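Local structure of anti-sigma-I factor RsgI3 (Clostridium thermocellum, 6QE7) at residues 58-63 with 125-130; 73-78 with 106-111; 208-213 with 271-276. The protein probably restrains SigI3 as its anti-sigma factor, while its extracellular tandem PA14 domains bind pectin and, less strongly, polygalacturonic acid and alfalfa cell walls. All coordinates share one frame; numbering follows the deposited sequence.

Interaction 1 (58-63 with 125-130); sequences YSETYT and SSKSQQ
E60 holds the loop residues S126 and S128 through its carboxylate, a surface contact in the first PA14 domain where strand 60-69 begins and strand 119-125 runs out into a loop. CG of E60 is anti to the carbonyl carbon (chi1 -49°) and the chain is extended beyond it, which carries both oxygens across to the loop. OE1 takes the N-H of S128 on its syn lone pair, 2.9 Å from S128 N and nearly straight at 171°. S126 OG donates to the same OE1 at 3.1 Å, but from above the carboxylate plane. On the other branch, S128 OG gives a short 2.5 Å bond to the syn lone pair of E60 OE2, and a water links OE2 to K127 NZ. S126 OG also accepts from Q129 N, an ST motif within the loop. The strands belong to one sheet of the PA14 beta-sandwich, and T63 and S125 form its hydrogen-bonded antiparallel pair here, with T63 N 2.9 Å from S125 O and S125 N 3.0 Å from T63 O. Two tyrosine rings take the serine methylenes: S128 CB sits over the centre of the Y58 ring, 3.7 Å from its centroid, and S126 CB lies over a face of Y62, toward the rim. Y62 OH accepts from Y58 N at 3.1 Å and shares a water with Q129 OE1, which also binds R57.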
loop_
_atom_site.group_PDB
_atom_site.type_symbol
_atom_site.label_atom_id
_atom_site.label_comp_id
_atom_site.label_asym_id
_atom_site.label_seq_id
_atom_site.Cartn_x
_atom_site.Cartn_y
_atom_site.Cartn_z
ATOM N N TYR A 58 14.379 -33.992 -6.992
ATOM C CA TYR A 58 13.764 -35.150 -7.692
ATOM C C TYR A 58 12.752 -34.719 -8.775
ATOM O O TYR A 58 12.124 -33.647 -8.627
ATOM C CB TYR A 58 13.090 -35.992 -6.630
ATOM C CG TYR A 58 13.933 -36.264 -5.406
ATOM C CD1 TYR A 58 15.116 -36.989 -5.463
ATOM C CD2 TYR A 58 13.514 -35.821 -4.162
ATOM C CE1 TYR A 58 15.862 -37.242 -4.320
ATOM C CE2 TYR A 58 14.225 -36.102 -3.009
ATOM C CZ TYR A 58 15.408 -36.814 -3.090
ATOM O OH TYR A 58 16.084 -37.032 -1.923
ATOM N N SER A 59 12.612 -35.474 -9.885
ATOM C CA SER A 59 11.515 -35.283 -10.891
ATOM C C SER A 59 10.273 -36.005 -10.345
ATOM O O SER A 59 10.194 -37.232 -10.495
ATOM C CB SER A 59 11.862 -35.788 -12.251
ATOM O OG SER A 59 12.938 -35.043 -12.793
ATOM N N GLU A 60 9.371 -35.304 -9.654
ATOM C CA GLU A 60 8.247 -35.950 -8.909
ATOM C C GLU A 60 7.057 -34.996 -8.740
ATOM O O GLU A 60 7.157 -33.805 -9.110
ATOM C CB GLU A 60 8.661 -36.433 -7.512
ATOM C CG GLU A 60 9.938 -37.234 -7.540
ATOM C CD GLU A 60 10.290 -38.012 -6.295
ATOM O OE1 GLU A 60 9.622 -37.891 -5.205
ATOM O OE2 GLU A 60 11.223 -38.805 -6.445
ATOM N N THR A 61 5.997 -35.531 -8.159
ATOM C CA THR A 61 4.832 -34.759 -7.702
ATOM C C THR A 61 5.218 -34.093 -6.370
ATOM O O THR A 61 5.111 -34.736 -5.261
ATOM C CB THR A 61 3.566 -35.632 -7.751
ATOM O OG1 THR A 61 3.343 -35.932 -9.143
ATOM C CG2 THR A 61 2.357 -34.925 -7.172
ATOM N N TYR A 62 5.521 -32.799 -6.425
ATOM C CA TYR A 62 5.778 -32.067 -5.162
ATOM C C TYR A 62 4.464 -31.583 -4.592
ATOM O O TYR A 62 3.549 -31.195 -5.333
ATOM C CB TYR A 62 6.779 -30.940 -5.362
ATOM C CG TYR A 62 8.209 -31.402 -5.381
ATOM C CD1 TYR A 62 8.830 -31.773 -6.567
ATOM C CD2 TYR A 62 8.930 -31.489 -4.195
ATOM C CE1 TYR A 62 10.151 -32.185 -6.573
ATOM C CE2 TYR A 62 10.232 -31.942 -4.183
ATOM C CZ TYR A 62 10.851 -32.259 -5.378
ATOM O OH TYR A 62 12.145 -32.673 -5.361
ATOM N N THR A 63 4.370 -31.636 -3.274
ATOM C CA THR A 63 3.390 -30.889 -2.463
ATOM C C THR A 63 4.156 -29.702 -1.866
ATOM O O THR A 63 5.229 -29.946 -1.272
ATOM C CB THR A 63 2.697 -31.812 -1.454
ATOM O OG1 THR A 63 2.145 -32.913 -2.181
ATOM C CG2 THR A 63 1.639 -31.115 -0.605
ATOM N N SER A 125 7.231 -31.621 0.110
ATOM C CA SER A 125 7.246 -33.087 0.243
ATOM C C SER A 125 7.105 -33.658 -1.164
ATOM O O SER A 125 6.691 -32.887 -2.099
ATOM C CB SER A 125 6.186 -33.563 1.206
ATOM O OG SER A 125 4.905 -33.545 0.613
ATOM N N SER A 126 7.548 -34.916 -1.335
ATOM C CA SER A 126 7.330 -35.774 -2.541
ATOM C C SER A 126 7.573 -37.253 -2.194
ATOM O O SER A 126 7.712 -37.593 -0.957
ATOM C CB SER A 126 8.168 -35.336 -3.748
ATOM O OG SER A 126 9.537 -35.276 -3.482
ATOM N N LYS A 127 7.584 -38.111 -3.214
ATOM C CA LYS A 127 7.718 -39.557 -2.977
ATOM C C LYS A 127 8.986 -39.726 -2.134
ATOM O O LYS A 127 8.850 -40.235 -1.045
ATOM C CB LYS A 127 7.775 -40.304 -4.299
ATOM C CG LYS A 127 7.490 -41.780 -4.112
ATOM C CD LYS A 127 7.277 -42.509 -5.417
ATOM C CE LYS A 127 8.428 -42.328 -6.382
ATOM N NZ LYS A 127 7.944 -42.460 -7.767
ATOM N N SER A 128 10.127 -39.236 -2.639
ATOM C CA SER A 128 11.500 -39.245 -2.049
ATOM C C SER A 128 11.843 -38.042 -1.122
ATOM O O SER A 128 12.830 -38.139 -0.359
ATOM C CB SER A 128 12.506 -39.291 -3.154
ATOM O OG SER A 128 11.930 -39.880 -4.280
ATOM N N GLN A 129 11.137 -36.914 -1.163
ATOM C CA GLN A 129 11.456 -35.781 -0.241
ATOM C C GLN A 129 10.558 -35.847 0.979
ATOM O O GLN A 129 9.342 -35.555 0.903
ATOM C CB GLN A 129 11.331 -34.439 -0.919
ATOM C CG GLN A 129 11.629 -33.308 0.037
ATOM C CD GLN A 129 13.084 -33.296 0.388
ATOM O OE1 GLN A 129 13.946 -33.115 -0.470
ATOM N NE2 GLN A 129 13.347 -33.497 1.668
ATOM N N GLN A 130 11.158 -36.196 2.095
ATOM C CA GLN A 130 10.489 -36.139 3.393
ATOM C C GLN A 130 10.113 -34.687 3.647
ATOM O O GLN A 130 10.868 -33.781 3.261
ATOM C CB GLN A 130 11.384 -36.677 4.501
ATOM C CG GLN A 130 10.652 -36.864 5.829
ATOM C CD GLN A 130 11.656 -37.184 6.914
ATOM O OE1 GLN A 130 12.865 -37.093 6.701
ATOM N NE2 GLN A 130 11.168 -37.549 8.088
HETATM O O HOH W 1 10.345 -41.048 -8.487
HETATM O O HOH W 2 13.403 -31.665 -3.211
#

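Interaction 2 (73-78 with 106-111); sequences RLWVDG and DIKMEY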
loop_
_atom_site.group_PDB
_atom_site.type_symbol
_atom_site.label_atom_id
_atom_site.label_comp_id
_atom_site.label_asym_id
_atom_site.label_seq_id
_atom_site.Cartn_x
_atom_site.Cartn_y
_atom_site.Cartn_z
ATOM N N ARG A 73 -0.342 -16.184 -0.379
ATOM C CA ARG A 73 -0.511 -16.668 -1.747
ATOM C C ARG A 73 0.806 -17.274 -2.204
ATOM O O ARG A 73 1.867 -16.641 -1.949
ATOM C CB ARG A 73 -0.899 -15.497 -2.665
ATOM C CG ARG A 73 -2.278 -14.901 -2.439
ATOM C CD ARG A 73 -2.619 -14.014 -3.645
ATOM N NE ARG A 73 -4.058 -13.822 -3.589
ATOM C CZ ARG A 73 -4.662 -12.745 -3.135
ATOM N NH1 ARG A 73 -3.989 -11.637 -2.753
ATOM N NH2 ARG A 73 -5.973 -12.779 -3.197
ATOM N N LEU A 74 0.760 -18.458 -2.822
ATOM C CA LEU A 74 2.000 -19.106 -3.324
ATOM C C LEU A 74 1.880 -19.376 -4.792
ATOM O O LEU A 74 0.942 -20.112 -5.166
ATOM C CB LEU A 74 2.253 -20.445 -2.603
ATOM C CG LEU A 74 3.571 -21.139 -2.953
ATOM C CD1 LEU A 74 4.747 -20.241 -2.688
ATOM C CD2 LEU A 74 3.727 -22.445 -2.171
ATOM N N TRP A 75 2.852 -18.868 -5.549
ATOM C CA TRP A 75 3.070 -19.195 -6.973
ATOM C C TRP A 75 4.332 -20.022 -7.084
ATOM O O TRP A 75 5.395 -19.595 -6.535
ATOM C CB TRP A 75 3.176 -17.975 -7.911
ATOM C CG TRP A 75 1.988 -17.094 -7.982
ATOM C CD1 TRP A 75 1.093 -17.032 -8.989
ATOM C CD2 TRP A 75 1.616 -16.050 -7.072
ATOM N NE1 TRP A 75 0.157 -16.082 -8.724
ATOM C CE2 TRP A 75 0.476 -15.422 -7.591
ATOM C CE3 TRP A 75 2.096 -15.618 -5.837
ATOM C CZ2 TRP A 75 -0.175 -14.359 -6.966
ATOM C CZ3 TRP A 75 1.465 -14.559 -5.226
ATOM C CH2 TRP A 75 0.330 -13.951 -5.768
ATOM N N VAL A 76 4.233 -21.127 -7.814
ATOM C CA VAL A 76 5.419 -21.890 -8.312
ATOM C C VAL A 76 5.268 -22.050 -9.836
ATOM O O VAL A 76 4.199 -22.425 -10.299
ATOM C CB VAL A 76 5.542 -23.238 -7.586
ATOM C CG1 VAL A 76 6.703 -24.075 -8.148
ATOM C CG2 VAL A 76 5.650 -23.096 -6.082
ATOM N N ASP A 77 6.272 -21.658 -10.594
ATOM C CA ASP A 77 6.289 -21.862 -12.070
ATOM C C ASP A 77 5.147 -21.065 -12.669
ATOM O O ASP A 77 4.656 -21.481 -13.736
ATOM C CB ASP A 77 6.143 -23.346 -12.429
ATOM C CG ASP A 77 6.577 -23.599 -13.853
ATOM O OD1 ASP A 77 7.429 -22.783 -14.376
ATOM O OD2 ASP A 77 6.060 -24.565 -14.421
ATOM N N GLY A 78 4.789 -19.962 -11.986
ATOM C CA GLY A 78 3.778 -19.010 -12.423
ATOM C C GLY A 78 2.407 -19.568 -12.197
ATOM O O GLY A 78 1.495 -18.891 -12.484
ATOM N N ASP A 106 10.505 -20.293 -10.952
ATOM C CA ASP A 106 10.007 -19.086 -10.215
ATOM C C ASP A 106 9.164 -19.527 -9.009
ATOM O O ASP A 106 8.438 -20.506 -9.052
ATOM C CB ASP A 106 9.196 -18.128 -11.077
ATOM C CG ASP A 106 10.038 -17.457 -12.130
ATOM O OD1 ASP A 106 11.261 -17.426 -11.970
ATOM O OD2 ASP A 106 9.464 -16.969 -13.101
ATOM N N ILE A 107 9.426 -18.909 -7.879
ATOM C CA ILE A 107 8.595 -19.028 -6.674
ATOM C C ILE A 107 8.345 -17.608 -6.121
ATOM O O ILE A 107 9.174 -16.713 -6.254
ATOM C CB ILE A 107 9.225 -20.014 -5.694
ATOM C CG1 ILE A 107 8.274 -20.258 -4.531
ATOM C CG2 ILE A 107 10.576 -19.497 -5.216
ATOM C CD1 ILE A 107 8.497 -21.560 -3.813
ATOM N N LYS A 108 7.097 -17.357 -5.741
ATOM C CA LYS A 108 6.713 -16.113 -5.097
ATOM C C LYS A 108 5.723 -16.477 -4.013
ATOM O O LYS A 108 4.762 -17.191 -4.275
ATOM C CB LYS A 108 6.086 -15.146 -6.096
ATOM C CG LYS A 108 5.419 -13.950 -5.409
ATOM C CD LYS A 108 5.073 -12.874 -6.402
ATOM C CE LYS A 108 4.146 -13.376 -7.521
ATOM N NZ LYS A 108 3.740 -12.248 -8.391
ATOM N N MET A 109 6.029 -16.050 -2.802
ATOM C CA MET A 109 5.143 -16.236 -1.678
ATOM C C MET A 109 4.874 -14.856 -1.102
ATOM O O MET A 109 5.827 -14.173 -0.744
ATOM C CB MET A 109 5.772 -17.172 -0.647
ATOM C CG MET A 109 4.946 -17.262 0.582
ATOM S SD MET A 109 5.502 -18.677 1.623
ATOM C CE MET A 109 4.572 -18.409 3.134
ATOM N N GLU A 110 3.583 -14.503 -1.047
ATOM C CA GLU A 110 3.068 -13.244 -0.449
ATOM C C GLU A 110 2.409 -13.636 0.844
ATOM O O GLU A 110 1.788 -14.698 0.902
ATOM C CB GLU A 110 2.118 -12.525 -1.421
ATOM C CG GLU A 110 2.905 -11.927 -2.569
ATOM C CD GLU A 110 2.085 -11.177 -3.617
ATOM O OE1 GLU A 110 0.893 -11.211 -3.540
ATOM O OE2 GLU A 110 2.684 -10.507 -4.421
ATOM N N TYR A 111 2.643 -12.827 1.867
ATOM C CA TYR A 111 2.232 -13.116 3.241
ATOM C C TYR A 111 1.719 -11.819 3.832
ATOM O O TYR A 111 2.350 -10.776 3.529
ATOM C CB TYR A 111 3.466 -13.655 4.001
ATOM C CG TYR A 111 3.282 -13.505 5.482
ATOM C CD1 TYR A 111 2.497 -14.391 6.187
ATOM C CD2 TYR A 111 3.756 -12.389 6.131
ATOM C CE1 TYR A 111 2.214 -14.214 7.522
ATOM C CE2 TYR A 111 3.493 -12.200 7.467
ATOM C CZ TYR A 111 2.716 -13.099 8.153
ATOM O OH TYR A 111 2.489 -12.897 9.466
HETATM O O HOH W 3 9.640 -21.021 -13.518
#
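W75 and K108 form a hydrogen-bonded pair in an antiparallel ladder joining strands 72-76 and 105-113, and nearly all the polar work across it is done by the backbone. W75 N reaches K108 O at 2.8 Å, almost along the C=O axis, and K108 N returns the bond to W75 O. R73 and E110 exchange the same two bonds at the next hydrogen-bonded pair, beyond L74 and M109. Past the strand end, D77 N still finds D106 O at 2.9 Å, and a water accepts from D106 N while donating to D77 OD1.

The charged side chains look elsewhere: R73 NE pairs with D83, D106 OD1 with K53 and E110 OE2 with R49. K108 instead uses the indole of W75. Its chain bends at chi3 (58°), laying CE over the six-membered ring at 3.7 Å from the centroid and NZ 4.4 Å above it, 3° off the normal, a cation-pi contact. E110 OE1 meets the edge of that ring, 3.6 Å from W75 CH2.

On the face of L74, V76, I107 and M109, L74 CD1 touches M109 CB at 3.8 Å. This apolar face packs on F64 and T66 of strand 60-69 and L122 of strand 119-125, the opposing sheet of the PA14 sandwich, while strands 79-84 and 46-51 flank the pair.

Interaction 3 (208-213 with 271-276); sequences EEYTFH and LLWSSQ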
loop_
_atom_site.group_PDB
_atom_site.type_symbol
_atom_site.label_atom_id
_atom_site.label_comp_id
_atom_site.label_asym_id
_atom_site.label_seq_id
_atom_site.Cartn_x
_atom_site.Cartn_y
_atom_site.Cartn_z
ATOM N N GLU A 208 -12.270 2.073 11.106
ATOM C CA GLU A 208 -13.585 2.643 11.508
ATOM C C GLU A 208 -14.082 3.685 10.491
ATOM O O GLU A 208 -13.455 3.858 9.384
ATOM C CB GLU A 208 -13.507 3.362 12.855
ATOM C CG GLU A 208 -12.402 4.372 12.976
ATOM C CD GLU A 208 -12.159 4.758 14.449
ATOM O OE1 GLU A 208 -12.358 3.895 15.308
ATOM O OE2 GLU A 208 -11.666 5.874 14.711
ATOM N N GLU A 209 -15.164 4.365 10.839
ATOM C CA GLU A 209 -15.796 5.284 9.882
ATOM C C GLU A 209 -15.006 6.580 9.987
ATOM O O GLU A 209 -14.900 7.125 11.081
ATOM C CB GLU A 209 -17.304 5.430 10.096
ATOM C CG GLU A 209 -17.926 6.330 9.045
ATOM C CD GLU A 209 -19.447 6.437 9.078
ATOM O OE1 GLU A 209 -20.068 6.856 10.107
ATOM O OE2 GLU A 209 -20.018 6.146 8.025
ATOM N N TYR A 210 -14.390 7.001 8.884
ATOM C CA TYR A 210 -13.701 8.299 8.881
ATOM C C TYR A 210 -14.672 9.337 8.364
ATOM O O TYR A 210 -15.598 9.009 7.539
ATOM C CB TYR A 210 -12.392 8.216 8.075
ATOM C CG TYR A 210 -11.216 7.781 8.897
ATOM C CD1 TYR A 210 -11.074 6.465 9.344
ATOM C CD2 TYR A 210 -10.280 8.691 9.296
ATOM C CE1 TYR A 210 -10.039 6.093 10.188
ATOM C CE2 TYR A 210 -9.217 8.323 10.086
ATOM C CZ TYR A 210 -9.094 7.023 10.549
ATOM O OH TYR A 210 -8.015 6.700 11.342
ATOM N N THR A 211 -14.358 10.572 8.691
ATOM C CA THR A 211 -15.007 11.771 8.131
ATOM C C THR A 211 -13.903 12.637 7.567
ATOM O O THR A 211 -12.947 12.949 8.306
ATOM C CB THR A 211 -15.809 12.568 9.164
ATOM O OG1 THR A 211 -16.754 11.693 9.751
ATOM C CG2 THR A 211 -16.572 13.737 8.568
ATOM N N PHE A 212 -14.003 12.950 6.290
ATOM C CA PHE A 212 -13.090 13.940 5.666
ATOM C C PHE A 212 -13.847 15.253 5.652
ATOM O O PHE A 212 -15.077 15.250 5.547
ATOM C CB PHE A 212 -12.586 13.494 4.292
ATOM C CG PHE A 212 -11.699 12.283 4.398
ATOM C CD1 PHE A 212 -12.260 11.024 4.530
ATOM C CD2 PHE A 212 -10.327 12.409 4.454
ATOM C CE1 PHE A 212 -11.458 9.910 4.744
ATOM C CE2 PHE A 212 -9.533 11.292 4.621
ATOM C CZ PHE A 212 -10.104 10.043 4.771
ATOM N N HIS A 213 -13.105 16.326 5.854
ATOM C CA HIS A 213 -13.614 17.702 6.003
ATOM C C HIS A 213 -12.814 18.557 5.037
ATOM O O HIS A 213 -11.592 18.316 4.941
ATOM C CB HIS A 213 -13.427 18.208 7.411
ATOM C CG HIS A 213 -13.874 17.312 8.498
ATOM N ND1 HIS A 213 -15.068 17.504 9.163
ATOM C CD2 HIS A 213 -13.236 16.273 9.114
ATOM C CE1 HIS A 213 -15.174 16.600 10.125
ATOM N NE2 HIS A 213 -14.031 15.851 10.128
ATOM N N LEU A 271 -7.590 19.981 3.724
ATOM C CA LEU A 271 -8.276 18.646 3.832
ATOM C C LEU A 271 -7.961 18.131 5.222
ATOM O O LEU A 271 -6.757 18.092 5.590
ATOM C CB LEU A 271 -7.829 17.669 2.726
ATOM C CG LEU A 271 -8.412 16.254 2.791
ATOM C CD1 LEU A 271 -9.892 16.253 2.414
ATOM C CD2 LEU A 271 -7.643 15.309 1.923
ATOM N N LEU A 272 -9.010 17.940 6.009
ATOM C CA LEU A 272 -8.912 17.427 7.382
ATOM C C LEU A 272 -9.546 16.048 7.431
ATOM O O LEU A 272 -10.431 15.795 6.622
ATOM C CB LEU A 272 -9.669 18.393 8.288
ATOM C CG LEU A 272 -9.140 19.826 8.170
ATOM C CD1 LEU A 272 -10.114 20.710 7.397
ATOM C CD2 LEU A 272 -8.822 20.395 9.547
ATOM N N TRP A 273 -9.207 15.283 8.450
ATOM C CA TRP A 273 -9.950 14.061 8.812
ATOM C C TRP A 273 -10.229 14.006 10.318
ATOM O O TRP A 273 -9.548 14.680 11.168
ATOM C CB TRP A 273 -9.225 12.785 8.334
ATOM C CG TRP A 273 -7.856 12.538 8.921
ATOM C CD1 TRP A 273 -7.184 13.255 9.868
ATOM C CD2 TRP A 273 -6.963 11.481 8.545
ATOM N NE1 TRP A 273 -5.982 12.685 10.125
ATOM C CE2 TRP A 273 -5.802 11.623 9.305
ATOM C CE3 TRP A 273 -7.065 10.412 7.667
ATOM C CZ2 TRP A 273 -4.746 10.738 9.223
ATOM C CZ3 TRP A 273 -6.002 9.551 7.552
ATOM C CH2 TRP A 273 -4.860 9.722 8.306
ATOM N N SER A 274 -11.179 13.148 10.622
ATOM C CA SER A 274 -11.577 12.860 12.004
ATOM C C SER A 274 -12.168 11.465 12.045
ATOM O O SER A 274 -12.717 10.978 10.991
ATOM C CB SER A 274 -12.558 13.936 12.482
ATOM O OG SER A 274 -13.851 13.787 11.877
ATOM N N SER A 275 -12.218 10.891 13.232
ATOM C CA SER A 275 -12.917 9.605 13.445
ATOM C C SER A 275 -13.067 9.411 14.937
ATOM O O SER A 275 -12.579 10.271 15.650
ATOM C CB SER A 275 -12.217 8.468 12.785
ATOM O OG SER A 275 -11.069 8.064 13.505
ATOM N N GLN A 276 -13.699 8.326 15.376
ATOM C CA GLN A 276 -13.937 8.208 16.826
ATOM C C GLN A 276 -12.592 8.288 17.569
ATOM O O GLN A 276 -12.559 8.848 18.628
ATOM C CB GLN A 276 -14.572 6.892 17.237
ATOM C CG GLN A 276 -14.368 6.747 18.733
ATOM C CD GLN A 276 -15.333 5.796 19.355
ATOM O OE1 GLN A 276 -16.052 5.073 18.654
ATOM N NE2 GLN A 276 -15.309 5.806 20.679
HETATM O O HOH W 4 -15.951 9.835 11.438
HETATM O O HOH W 5 -14.907 6.633 13.738
#
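H213 and S274 meet through their side chains on one face of an antiparallel pair, strands 208-216 and 268-274 of the second PA14 domain, while F212 and W273 lie side by side on the other. The backbone bonds come in two reciprocal sets, T211 with S274 and H213 with L272, all at 2.8 to 2.9 Å between N and O.

Side-chain polar contacts follow. H213 NE2 is 2.7 Å from S274 OG, which lies at the imidazole edge, near its plane; either atom could be the donor. S275 OG gives a 2.6 Å bond to the anti lone pair of E208 OE2 and itself accepts from Q278 N, while E208 OE1 forms a salt bridge with R277. A water joins E209 O to Q276 N.

Among the aromatic contacts, S275 CB stands over the centre of the Y210 ring, 3.8 Å from its centroid. The W273 chi1 of 62° sets the indole beside Y210, with Y210 CE2 3.9 Å from W273 CE3 and the ring planes oblique at 48°. F212 CE2 lies 4.0 Å from W273 CB. Both F212 and W273 also touch I202 of strand 193-202.

The chemistry divides by face: buried rings turn toward the other sheet, whereas T211, H213 and S274, with L272 beside them, make a mixed, largely polar, partly exposed face, and the E208 carboxylate, probably charged, binds S275 through OE2 and R277 through OE1.

Overall arrangement
Interactions 1 and 2 share the first PA14 domain, their centres about 18 Å apart, and interaction 3 lies in the second, about 53 Å and 37 Å from them between centres. Along the chain 73-78 and 106-111 both fall between 58-63 and 125-130, and interaction 3 follows. Interactions 1 and 2 occupy the two facing sheets of one sandwich; strands 60-69 and 105-113 both run to the calcium site of D69, D70, Q113, V115 and A117. Interactions 1 and 3 occupy equivalent places in the tandem domains: E60 and E208 each accept from a serine, and Y62 and Y210 each carry a serine methylene, consistent with a repeated fold in this pectin-binding dyad.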